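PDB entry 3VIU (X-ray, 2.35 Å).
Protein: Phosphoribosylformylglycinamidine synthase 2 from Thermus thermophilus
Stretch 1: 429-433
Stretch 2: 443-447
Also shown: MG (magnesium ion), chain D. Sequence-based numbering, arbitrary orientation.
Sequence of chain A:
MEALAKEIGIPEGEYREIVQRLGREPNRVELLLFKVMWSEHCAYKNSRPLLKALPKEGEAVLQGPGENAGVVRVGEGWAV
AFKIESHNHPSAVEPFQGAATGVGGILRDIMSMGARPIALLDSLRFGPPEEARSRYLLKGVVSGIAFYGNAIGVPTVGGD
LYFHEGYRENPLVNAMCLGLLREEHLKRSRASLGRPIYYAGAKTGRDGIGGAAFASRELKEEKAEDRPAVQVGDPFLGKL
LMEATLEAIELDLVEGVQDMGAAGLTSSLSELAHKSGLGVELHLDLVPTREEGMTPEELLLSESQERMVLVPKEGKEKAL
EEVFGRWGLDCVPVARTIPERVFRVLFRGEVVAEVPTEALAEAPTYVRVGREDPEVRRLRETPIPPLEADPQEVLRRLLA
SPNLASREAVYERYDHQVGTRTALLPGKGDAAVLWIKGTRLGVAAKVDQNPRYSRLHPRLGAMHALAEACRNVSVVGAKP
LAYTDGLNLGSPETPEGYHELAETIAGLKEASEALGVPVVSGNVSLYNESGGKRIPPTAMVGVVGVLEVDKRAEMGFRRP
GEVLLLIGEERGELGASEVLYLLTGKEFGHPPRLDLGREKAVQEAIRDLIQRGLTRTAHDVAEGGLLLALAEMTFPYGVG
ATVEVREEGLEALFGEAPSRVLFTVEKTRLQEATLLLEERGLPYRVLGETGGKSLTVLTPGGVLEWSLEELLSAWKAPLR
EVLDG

Stretch 1 429-433: GDAAV
Stretch 2 (443-447) VAAKV

The two stretches belong to one chain and run antiparallel, the CA 430 to 433 and CA 443 to 446 vectors lying 146° apart. Stretch 2 is strand throughout and extends beyond both ends; in stretch 1 only Ala 432 and Val 433 are strand, the start of a strand that continues. Register follows from CA-CA separations: Ala 431 CA to Lys 446 CA 5.2 Å, Ala 432 CA to Ala 445 CA 5.3 Å, and Val 433 CA to Ala 444 CA 4.4 Å. Backbone angles (phi/psi) are -115/168 for Gly 429, -68/-16 for Asp 430, -135/151 for Ala 431, -71/138 for Ala 432 and -123/109 for Val 433. From Val 443 to Val 447 they are -110/124, -106/145, -148/147, -160/151 and -129/133, extended throughout, whereas Asp 430 departs from extended geometry two residues before the first bridged residue, Ala 432.

Two backbone hydrogen bonds close the ring of the Ala 432–Ala 445 pair. Ala 432 N donates to Ala 445 O at 3.0 Å (144° at the hydrogen), and Ala 445 N donates to Ala 432 O at 2.9 Å (148°). Val 433 and Ala 444 form the adjacent non-hydrogen-bonded pair, consistent with their shorter CA separation.

CA-H...O contacts supplement these bonds. Ala 444 CA lies 3.0 Å from Ala 432 O, with 147° at the hydrogen, so this carbonyl meets both an amide and a polarized CA-H. Val 433 CA approaches Val 443 O at 3.4 Å and 143°.

Apolar contacts gather around Ala 444 CB, which lies 4.3 Å from both Ala 431 CB and Val 433 CG2. Val 433 (chi1 174°, t) and Ala 444 share one sheet face; Ala 432 and Ala 445 share the other. Ala 431 directs CB toward stretch 2, bringing it 3.5 Å from Ala 445 O. The CA-to-CB bond of Lys 446 points sideways, and the side chain has chi angles -143° (between wells), -72° (m), 180° (t) and -61° (m). Lys 446 CG is 3.4 Å from Asp 430 O and 4.1 Å from Ala 431 CA, and Lys 446 CB is 4.1 Å from Ala 431 CB, so the stem lies against both backbone and side chain. Val 443 (chi1 -177°, t) contributes mainly through its carbonyl, and Val 447 (chi1 52°, p) makes no contact with stretch 1. The paired stretches bury 279 Å² in total.

Metal coordination engages Asp 430, whose CB points sideways (chi1 -82°, m; chi2 -78°). Asp 430 OD1 binds MG at 2.6 Å, a charge-driven contact that is long for magnesium. Two water oxygens each lie 2.5 Å from MG, and ligands elsewhere in the structure contribute two more atoms.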

# COMPACT_ATOMS: atom_id res chain seq x y z
N GLY A 429 -5.09 -17.31 -3.61
CA GLY A 429 -4.37 -16.98 -4.83
C GLY A 429 -3.24 -16.06 -4.40
O GLY A 429 -3.23 -15.60 -3.27
N ASP A 430 -2.28 -15.80 -5.29
CA ASP A 430 -1.15 -14.93 -4.94
C ASP A 430 -1.55 -13.47 -4.74
O ASP A 430 -0.81 -12.67 -4.19
CB ASP A 430 -0.06 -15.02 -6.01
CG ASP A 430 0.84 -16.22 -5.82
OD1 ASP A 430 1.72 -16.17 -4.95
OD2 ASP A 430 0.65 -17.23 -6.53
N ALA A 431 -2.74 -13.11 -5.20
CA ALA A 431 -3.23 -11.75 -5.02
C ALA A 431 -4.67 -11.89 -4.58
O ALA A 431 -5.32 -12.88 -4.90
CB ALA A 431 -3.16 -10.97 -6.34
N ALA A 432 -5.17 -10.93 -3.81
CA ALA A 432 -6.55 -10.98 -3.36
C ALA A 432 -7.41 -10.72 -4.59
O ALA A 432 -7.08 -9.85 -5.40
CB ALA A 432 -6.79 -9.92 -2.31
N VAL A 433 -8.49 -11.47 -4.73
CA VAL A 433 -9.38 -11.32 -5.88
C VAL A 433 -10.80 -11.03 -5.42
O VAL A 433 -11.47 -11.91 -4.89
CB VAL A 433 -9.40 -12.60 -6.75
CG1 VAL A 433 -10.45 -12.48 -7.85
CG2 VAL A 433 -8.03 -12.83 -7.35
N VAL A 443 -11.47 -8.08 -9.45
CA VAL A 443 -10.41 -7.11 -9.21
C VAL A 443 -9.34 -7.76 -8.33
O VAL A 443 -9.65 -8.25 -7.25
CB VAL A 443 -10.96 -5.88 -8.48
CG1 VAL A 443 -9.86 -4.85 -8.31
CG2 VAL A 443 -12.13 -5.30 -9.26
N ALA A 444 -8.10 -7.76 -8.80
CA ALA A 444 -7.00 -8.35 -8.05
C ALA A 444 -6.10 -7.27 -7.46
O ALA A 444 -5.89 -6.22 -8.07
CB ALA A 444 -6.18 -9.27 -8.95
N ALA A 445 -5.57 -7.53 -6.27
CA ALA A 445 -4.72 -6.57 -5.58
C ALA A 445 -3.65 -7.22 -4.72
O ALA A 445 -3.85 -8.28 -4.13
CB ALA A 445 -5.58 -5.65 -4.71
N LYS A 446 -2.50 -6.56 -4.63
CA LYS A 446 -1.41 -7.06 -3.83
C LYS A 446 -0.45 -5.91 -3.52
O LYS A 446 -0.35 -4.95 -4.28
CB LYS A 446 -0.67 -8.16 -4.59
CG LYS A 446 -0.17 -9.32 -3.72
CD LYS A 446 1.01 -8.91 -2.87
CE LYS A 446 1.49 -10.08 -2.03
NZ LYS A 446 0.42 -10.54 -1.10
N VAL A 447 0.23 -6.00 -2.38
CA VAL A 447 1.20 -4.99 -1.99
C VAL A 447 2.48 -5.74 -1.62
O VAL A 447 2.42 -6.74 -0.92
CB VAL A 447 0.70 -4.17 -0.78
CG1 VAL A 447 0.26 -5.09 0.34
CG2 VAL A 447 1.79 -3.25 -0.28
MG MG D . 3.65 -14.63 -4.22
O HOH W 1 5.73 -13.37 -4.69
O HOH W 2 5.17 -16.63 -3.86